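PDB 3MIX: flagellar biosynthesis protein FlhA from Bacillus subtilis, which takes part in the export of flagellar proteins by the type III secretion system and is seen here as its cytosolic domain. Local coordinates for residues A[193-198]-A[218-223]; A[252-257]-A[261-266]. All coordinates share one frame; numbering follows the deposited sequence.

Interaction 1 of 2, residues A[193-198]-A[218-223]; sequences QETKQL and LSVGDI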
ATOM      1  N   GLN A 193      10.116  -4.004  12.581  1.00  9.56           N
ATOM      2  CA  GLN A 193      11.494  -4.046  12.131  1.00 10.01           C
ATOM      3  C   GLN A 193      11.791  -2.912  11.130  1.00  9.39           C
ATOM      4  O   GLN A 193      12.797  -2.219  11.261  1.00  9.80           O
ATOM      5  CB  GLN A 193      11.841  -5.451  11.555  1.00 10.55           C
ATOM      6  CG  GLN A 193      11.989  -6.546  12.685  1.00 12.19           C
ATOM      7  CD  GLN A 193      12.548  -7.905  12.210  1.00 15.00           C
ATOM      8  OE1 GLN A 193      12.516  -8.230  11.021  1.00 17.28           O
ATOM      9  NE2 GLN A 193      13.090  -8.679  13.143  1.00 13.79           N
ATOM     10  N   GLU A 194      10.922  -2.725  10.136  1.00  8.62           N
ATOM     11  CA  GLU A 194      11.124  -1.678   9.123  1.00  8.42           C
ATOM     12  C   GLU A 194      10.943  -0.288   9.743  1.00  8.31           C
ATOM     13  O   GLU A 194      11.682   0.638   9.435  1.00 10.23           O
ATOM     14  CB  GLU A 194      10.131  -1.851   7.972  1.00  8.08           C
ATOM     15  CG  GLU A 194      10.375  -3.083   7.096  1.00  9.96           C
ATOM     16  CD  GLU A 194       9.918  -4.403   7.749  1.00 15.16           C
ATOM     17  OE1 GLU A 194       9.214  -4.436   8.815  1.00 13.99           O
ATOM     18  OE2 GLU A 194      10.275  -5.434   7.166  1.00 18.90           O
ATOM     19  N   THR A 195       9.979  -0.145  10.638  1.00  7.79           N
ATOM     20  CA  THR A 195       9.786   1.129  11.320  1.00  7.94           C
ATOM     21  C   THR A 195      11.029   1.524  12.107  1.00  8.74           C
ATOM     22  O   THR A 195      11.505   2.673  12.000  1.00  8.95           O
ATOM     23  CB  THR A 195       8.538   1.060  12.186  1.00  7.72           C
ATOM     24  OG1 THR A 195       7.457   0.730  11.323  1.00  7.25           O
ATOM     25  CG2 THR A 195       8.257   2.401  12.886  1.00  7.87           C
ATOM     26  N   LYS A 196      11.584   0.571  12.854  1.00  9.19           N
ATOM     27  CA  LYS A 196      12.810   0.822  13.605  1.00 10.47           C
ATOM     28  C   LYS A 196      14.008   1.173  12.733  1.00 10.89           C
ATOM     29  O   LYS A 196      14.840   2.009  13.099  1.00 11.47           O
ATOM     30  CB  LYS A 196      13.166  -0.369  14.495  1.00 11.77           C
ATOM     31  CG  LYS A 196      12.228  -0.493  15.722  1.00 13.52           C
ATOM     32  CD  LYS A 196      12.425  -1.827  16.448  1.00 17.95           C
ATOM     33  CE  LYS A 196      13.827  -1.911  17.087  1.00 21.97           C
ATOM     34  NZ  LYS A 196      14.127  -0.654  17.905  1.00 26.86           N
ATOM     35  N   GLN A 197      14.114   0.512  11.594  1.00 10.87           N
ATOM     36  CA  GLN A 197      15.190   0.801  10.674  1.00 11.82           C
ATOM     37  C   GLN A 197      15.107   2.280  10.221  1.00 10.70           C
ATOM     38  O   GLN A 197      16.118   2.986  10.202  1.00 11.14           O
ATOM     39  CB  GLN A 197      15.123  -0.199   9.517  1.00 11.80           C
ATOM     40  CG  GLN A 197      15.948   0.131   8.305  1.00 15.95           C
ATOM     41  CD  GLN A 197      15.869  -0.976   7.239  1.00 21.25           C
ATOM     42  OE1 GLN A 197      14.784  -1.494   6.928  1.00 23.62           O
ATOM     43  NE2 GLN A 197      17.028  -1.360   6.699  1.00 22.69           N
ATOM     44  N   LEU A 198      13.896   2.738   9.904  1.00  9.36           N
ATOM     45  CA  LEU A 198      13.666   4.126   9.459  1.00  9.15           C
ATOM     46  C   LEU A 198      13.930   5.149  10.562  1.00 10.44           C
ATOM     47  O   LEU A 198      14.535   6.186  10.318  1.00 11.07           O
ATOM     48  CB  LEU A 198      12.247   4.275   8.909  1.00  8.24           C
ATOM     49  CG  LEU A 198      12.049   3.473   7.611  1.00  7.98           C
ATOM     50  CD1 LEU A 198      10.656   3.617   7.136  1.00  7.37           C
ATOM     51  CD2 LEU A 198      13.046   3.949   6.490  1.00  8.62           C
ATOM     52  N   LEU A 218       5.146   8.987  21.681  1.00 18.10           N
ATOM     53  CA  LEU A 218       4.752   7.967  20.726  1.00 16.17           C
ATOM     54  C   LEU A 218       5.629   6.724  20.771  1.00 15.81           C
ATOM     55  O   LEU A 218       6.851   6.817  20.657  1.00 16.01           O
ATOM     56  CB  LEU A 218       4.729   8.559  19.306  1.00 15.14           C
ATOM     57  CG  LEU A 218       3.754   9.721  19.068  1.00 15.54           C
ATOM     58  CD1 LEU A 218       3.731  10.133  17.569  1.00 12.01           C
ATOM     59  CD2 LEU A 218       2.335   9.386  19.538  1.00 14.35           C
ATOM     60  N   SER A 219       5.006   5.555  20.918  1.00 14.81           N
ATOM     61  CA  SER A 219       5.746   4.294  20.838  1.00 14.15           C
ATOM     62  C   SER A 219       6.149   3.993  19.400  1.00 12.16           C
ATOM     63  O   SER A 219       5.562   4.531  18.448  1.00 11.18           O
ATOM     64  CB  SER A 219       4.875   3.148  21.375  1.00 14.38           C
ATOM     65  OG  SER A 219       3.766   2.951  20.490  1.00 15.89           O
ATOM     66  N   VAL A 220       7.113   3.091  19.217  1.00 11.99           N
ATOM     67  CA  VAL A 220       7.404   2.598  17.863  1.00 10.81           C
ATOM     68  C   VAL A 220       6.112   2.118  17.173  1.00 10.13           C
ATOM     69  O   VAL A 220       5.891   2.381  15.978  1.00  9.27           O
ATOM     70  CB  VAL A 220       8.480   1.479  17.878  1.00 11.12           C
ATOM     71  CG1 VAL A 220       8.658   0.872  16.468  1.00 10.14           C
ATOM     72  CG2 VAL A 220       9.834   2.040  18.452  1.00 12.01           C
ATOM     73  N   GLY A 221       5.253   1.443  17.944  1.00 10.74           N
ATOM     74  CA  GLY A 221       4.000   0.867  17.428  1.00 10.46           C
ATOM     75  C   GLY A 221       3.036   1.920  16.914  1.00 10.16           C
ATOM     76  O   GLY A 221       2.412   1.743  15.879  1.00  9.61           O
ATOM     77  N   ASP A 222       2.946   3.037  17.625  1.00 10.70           N
ATOM     78  CA  ASP A 222       2.158   4.176  17.179  1.00 10.63           C
ATOM     79  C   ASP A 222       2.658   4.738  15.832  1.00  9.65           C
ATOM     80  O   ASP A 222       1.877   5.037  14.938  1.00  9.40           O
ATOM     81  CB  ASP A 222       2.189   5.284  18.244  1.00 11.56           C
ATOM     82  CG  ASP A 222       1.541   4.875  19.533  1.00 13.30           C
ATOM     83  OD1 ASP A 222       0.785   3.888  19.527  1.00 20.03           O
ATOM     84  OD2 ASP A 222       1.802   5.512  20.580  1.00 16.53           O
ATOM     85  N   ILE A 223       3.968   4.893  15.704  1.00  9.33           N
ATOM     86  CA  ILE A 223       4.577   5.412  14.477  1.00  8.63           C
ATOM     87  C   ILE A 223       4.341   4.469  13.306  1.00  7.97           C
ATOM     88  O   ILE A 223       3.973   4.906  12.206  1.00  7.66           O
ATOM     89  CB  ILE A 223       6.097   5.659  14.680  1.00  8.72           C
ATOM     90  CG1 ILE A 223       6.322   6.691  15.792  1.00  9.57           C
ATOM     91  CG2 ILE A 223       6.801   5.999  13.369  1.00  8.16           C
ATOM     92  CD1 ILE A 223       7.796   6.809  16.155  1.00 10.00           C
TER

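Interaction 2 of 2, residues A[252-257]-A[261-266]; sequences KLTTDS and TEYTRQ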
ATOM      1  N   LYS A 252       1.910  15.070  21.555  1.00 27.09           N
ATOM      2  CA  LYS A 252       1.573  15.367  22.948  1.00 30.65           C
ATOM      3  C   LYS A 252       0.096  15.717  23.131  1.00 31.67           C
ATOM      4  O   LYS A 252      -0.422  15.705  24.243  1.00 33.53           O
ATOM      5  CB  LYS A 252       2.478  16.471  23.522  1.00 32.21           C
ATOM      6  CG  LYS A 252       3.839  15.918  23.988  1.00 35.02           C
ATOM      7  CD  LYS A 252       4.806  17.009  24.433  1.00 40.43           C
ATOM      8  CE  LYS A 252       6.190  16.421  24.755  1.00 41.88           C
ATOM      9  NZ  LYS A 252       7.014  16.089  23.547  1.00 40.72           N
ATOM     10  N   LEU A 253      -0.567  16.013  22.024  1.00 31.07           N
ATOM     11  CA  LEU A 253      -1.970  16.393  22.021  1.00 32.27           C
ATOM     12  C   LEU A 253      -2.828  15.167  21.747  1.00 31.41           C
ATOM     13  O   LEU A 253      -3.985  15.133  22.132  1.00 33.06           O
ATOM     14  CB  LEU A 253      -2.240  17.477  20.959  1.00 32.20           C
ATOM     15  CG  LEU A 253      -1.503  18.826  21.072  1.00 34.34           C
ATOM     16  CD1 LEU A 253      -1.822  19.751  19.885  1.00 35.27           C
ATOM     17  CD2 LEU A 253      -1.787  19.534  22.410  1.00 36.21           C
ATOM     18  N   THR A 254      -2.250  14.169  21.081  1.00 29.23           N
ATOM     19  CA  THR A 254      -2.959  12.944  20.721  1.00 28.24           C
ATOM     20  C   THR A 254      -2.002  11.831  20.313  1.00 26.45           C
ATOM     21  O   THR A 254      -0.992  12.078  19.627  1.00 24.42           O
ATOM     22  CB  THR A 254      -3.996  13.167  19.567  1.00 28.23           C
ATOM     23  OG1 THR A 254      -4.634  11.929  19.278  1.00 28.25           O
ATOM     24  CG2 THR A 254      -3.340  13.655  18.277  1.00 27.50           C
ATOM     25  N   THR A 255      -2.327  10.603  20.722  1.00 26.14           N
ATOM     26  CA  THR A 255      -1.607   9.425  20.243  1.00 24.54           C
ATOM     27  C   THR A 255      -2.458   8.607  19.284  1.00 23.44           C
ATOM     28  O   THR A 255      -2.046   7.516  18.844  1.00 22.67           O
ATOM     29  CB  THR A 255      -1.090   8.525  21.392  1.00 25.38           C
ATOM     30  OG1 THR A 255      -2.211   7.955  22.088  1.00 29.32           O
ATOM     31  CG2 THR A 255      -0.223   9.318  22.371  1.00 25.55           C
ATOM     32  N   ASP A 256      -3.626   9.144  18.936  1.00 23.70           N
ATOM     33  CA  ASP A 256      -4.523   8.496  17.985  1.00 23.70           C
ATOM     34  C   ASP A 256      -3.929   8.496  16.570  1.00 21.63           C
ATOM     35  O   ASP A 256      -3.784   9.549  15.949  1.00 21.08           O
ATOM     36  CB  ASP A 256      -5.882   9.196  17.983  1.00 25.54           C
ATOM     37  CG  ASP A 256      -6.897   8.506  17.071  1.00 27.77           C
ATOM     38  OD1 ASP A 256      -6.523   8.040  15.984  1.00 30.27           O
ATOM     39  OD2 ASP A 256      -8.086   8.433  17.434  1.00 33.86           O
ATOM     40  N   SER A 257      -3.629   7.309  16.058  1.00 20.41           N
ATOM     41  CA  SER A 257      -2.921   7.182  14.798  1.00 19.15           C
ATOM     42  C   SER A 257      -3.779   7.587  13.618  1.00 19.41           C
ATOM     43  O   SER A 257      -3.263   8.052  12.632  1.00 17.87           O
ATOM     44  CB  SER A 257      -2.359   5.779  14.609  1.00 17.61           C
ATOM     45  OG  SER A 257      -3.400   4.897  14.210  1.00 21.17           O
ATOM     46  N   THR A 261      -2.335  10.725  11.360  1.00 13.23           N
ATOM     47  CA  THR A 261      -2.133  10.597   9.942  1.00 12.56           C
ATOM     48  C   THR A 261      -2.828  11.662   9.099  1.00 12.82           C
ATOM     49  O   THR A 261      -2.253  12.095   8.093  1.00 12.46           O
ATOM     50  CB  THR A 261      -2.094   9.109   9.343  1.00 13.11           C
ATOM     51  OG1 THR A 261      -3.043   8.923   8.280  1.00 18.54           O
ATOM     52  CG2 THR A 261      -2.083   8.028  10.359  1.00 10.60           C
ATOM     53  N   GLU A 262      -3.985  12.163   9.550  1.00 14.25           N
ATOM     54  CA  GLU A 262      -4.614  13.320   8.890  1.00 15.79           C
ATOM     55  C   GLU A 262      -3.678  14.548   8.920  1.00 15.31           C
ATOM     56  O   GLU A 262      -3.461  15.190   7.907  1.00 15.98           O
ATOM     57  CB  GLU A 262      -6.019  13.642   9.459  1.00 17.96           C
ATOM     58  CG  GLU A 262      -7.111  12.578   9.159  1.00 19.99           C
ATOM     59  CD  GLU A 262      -7.089  12.044   7.701  1.00 22.33           C
ATOM     60  OE1 GLU A 262      -7.510  12.773   6.771  1.00 23.50           O
ATOM     61  OE2 GLU A 262      -6.688  10.870   7.486  1.00 20.96           O
ATOM     62  N   TYR A 263      -3.085  14.838  10.071  1.00 15.25           N
ATOM     63  CA  TYR A 263      -2.129  15.949  10.188  1.00 15.45           C
ATOM     64  C   TYR A 263      -0.896  15.735   9.348  1.00 13.91           C
ATOM     65  O   TYR A 263      -0.361  16.678   8.774  1.00 14.29           O
ATOM     66  CB  TYR A 263      -1.700  16.173  11.641  1.00 15.91           C
ATOM     67  CG  TYR A 263      -2.832  16.366  12.589  1.00 18.75           C
ATOM     68  CD1 TYR A 263      -3.877  17.230  12.290  1.00 23.74           C
ATOM     69  CD2 TYR A 263      -2.844  15.712  13.817  1.00 21.79           C
ATOM     70  CE1 TYR A 263      -4.940  17.413  13.186  1.00 27.81           C
ATOM     71  CE2 TYR A 263      -3.901  15.866  14.711  1.00 24.48           C
ATOM     72  CZ  TYR A 263      -4.933  16.722  14.393  1.00 28.48           C
ATOM     73  OH  TYR A 263      -5.969  16.887  15.295  1.00 37.23           O
ATOM     74  N   THR A 264      -0.429  14.491   9.292  1.00 12.72           N
ATOM     75  CA  THR A 264       0.760  14.172   8.498  1.00 11.82           C
ATOM     76  C   THR A 264       0.470  14.327   7.002  1.00 12.17           C
ATOM     77  O   THR A 264       1.251  14.953   6.284  1.00 12.31           O
ATOM     78  CB  THR A 264       1.309  12.772   8.848  1.00 10.69           C
ATOM     79  OG1 THR A 264       1.624  12.718  10.256  1.00 10.65           O
ATOM     80  CG2 THR A 264       2.551  12.468   8.061  1.00 10.01           C
ATOM     81  N   ARG A 265      -0.637  13.761   6.530  1.00 12.51           N
ATOM     82  CA  ARG A 265      -1.050  13.950   5.131  1.00 14.07           C
ATOM     83  C   ARG A 265      -1.091  15.456   4.765  1.00 15.94           C
ATOM     84  O   ARG A 265      -0.532  15.865   3.746  1.00 16.61           O
ATOM     85  CB  ARG A 265      -2.416  13.300   4.881  1.00 15.04           C
ATOM     86  CG  ARG A 265      -2.426  11.744   4.934  1.00 12.92           C
ATOM     87  CD  ARG A 265      -3.882  11.224   4.818  1.00 15.02           C
ATOM     88  NE  ARG A 265      -4.556  11.743   3.619  1.00 15.86           N
ATOM     89  CZ  ARG A 265      -4.459  11.189   2.414  1.00 18.20           C
ATOM     90  NH1 ARG A 265      -3.757  10.069   2.237  1.00 18.23           N
ATOM     91  NH2 ARG A 265      -5.078  11.739   1.383  1.00 20.26           N
ATOM     92  N   GLN A 266      -1.703  16.282   5.613  1.00 17.27           N
ATOM     93  CA  GLN A 266      -1.733  17.740   5.384  1.00 19.23           C
ATOM     94  C   GLN A 266      -0.318  18.320   5.307  1.00 18.83           C
ATOM     95  O   GLN A 266       0.011  19.092   4.384  1.00 19.83           O
ATOM     96  CB  GLN A 266      -2.547  18.450   6.469  1.00 20.75           C
ATOM     97  CG  GLN A 266      -2.795  19.943   6.191  1.00 26.07           C
ATOM     98  CD  GLN A 266      -3.440  20.682   7.369  1.00 30.94           C
ATOM     99  OE1 GLN A 266      -3.288  21.901   7.506  1.00 34.13           O
ATOM    100  NE2 GLN A 266      -4.159  19.952   8.218  1.00 32.93           N
TER

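Interaction 1 of 2, residues A[193-198]-A[218-223]
Thr195 lays its methyl group over the first turn of the helix starting at Val220, where it meets one branch each of Val220 and Ile223. Thr195 CG2 stands 3.9 Å from Val220 CG1, and the same methyl lies 3.9 Å from Ile223 CG2; the carbonyl oxygen Val220 O borders it as well. A chi1 of -58°, measured to OG1, sets the hydroxyl beside the backbone N and CG2 anti to it, which turns the methyl to the neighbouring helix and keeps OG1 on its own, hydrogen-bonded to Gly191 O one turn back. The polar end is thus satisfied locally, and the side chains meet through carbon atoms, with Val220 O as a polar neighbour of the methyl.

Lys196 adds the aliphatic root of its chain: CG comes within 3.9 Å of Val220 CG1, the two side chains crossing at about a right angle. Val220 CG1 therefore touches both Thr195 and Lys196. Beyond CG the lysine chain bends at chi3 and chi4, in a part of the contact more open to solvent, whereas Thr195 and Ile223 are buried. Further along helix 220-232, Gln224 and Leu227 also touch Thr195, while Ile223 reaches on to Ile199 and to Phe244 of helix 240-250.

The turn that presents Val220 is fixed by reciprocal bonds. Asp222 N donates to Ser219 OG at 3.0 Å, and Ser219 N meets Asp222 OD2 at 3.2 Å from above the carboxylate plane, 52° out of it. The carboxylate lies close to the helix start, where the helix dipole would probably favour its negative charge. The arrangement is ordinary helix-helix packing in the helical part of the FlhA cytosolic domain, with helix 220-232 opened by a Ser219-Asp222 capping box.

Interaction 2 of 2, residues A[252-257]-A[261-266]
The ring of Tyr263 is met at its edge, near the ring plane, by the methyl of Thr254, with CG2 4.2 Å from Tyr263 CE2; outside the two segments, Tyr250 stacks with this ring and Thr246 touches it. The Thr254 methyl is thus a light van der Waals contact at the rim of a ring that also packs on these two residues of helix 240-250.

Thr254 divides its two branches between different tasks. While CG2 faces the tyrosine, OG1, anti to the backbone N (chi1 180°), accepts from Asp256 N at 3.0 Å with an N-H...O angle of 154°. This ST turn bends the loop just ahead of the helix. Asp256 then takes the N-cap position, its OD1 accepting from Leu259 N. Thr261 N donates to Ser257 O in the i to i-4 pattern of a helix, a bond doubtful in detail because the position of that oxygen is uncertain.

On other sides of helix 257-267, Thr261 touches Val226 and Lys229 of helix 220-232, Thr264 packs on helix 240-250, and Glu262 and Arg265 form salt bridges with Arg346 of helix 343-353 and with Glu367, respectively.

In the fold
Interaction 1 closes before interaction 2 opens, so the two follow in series, their centres about 15 Å apart and on the same side of the chain's centre. Interaction 1 joins helices 192-205 and 220-232; interaction 2 ties the loop after helix 240-250 to helix 257-267. They meet directly where Leu218 CD2 packs 3.8 Å from Thr255 CG2, setting the loop before helix 220-232 against the loop before helix 257-267. Helix 220-232 carries one side of interaction 1 and touches Ser257 and Thr261 of interaction 2, while helix 240-250 packs against both, linking them into one helical region. Through helix 257-267 this region also reaches helix 343-353, connecting it with the C-terminal part of the cytosolic domain.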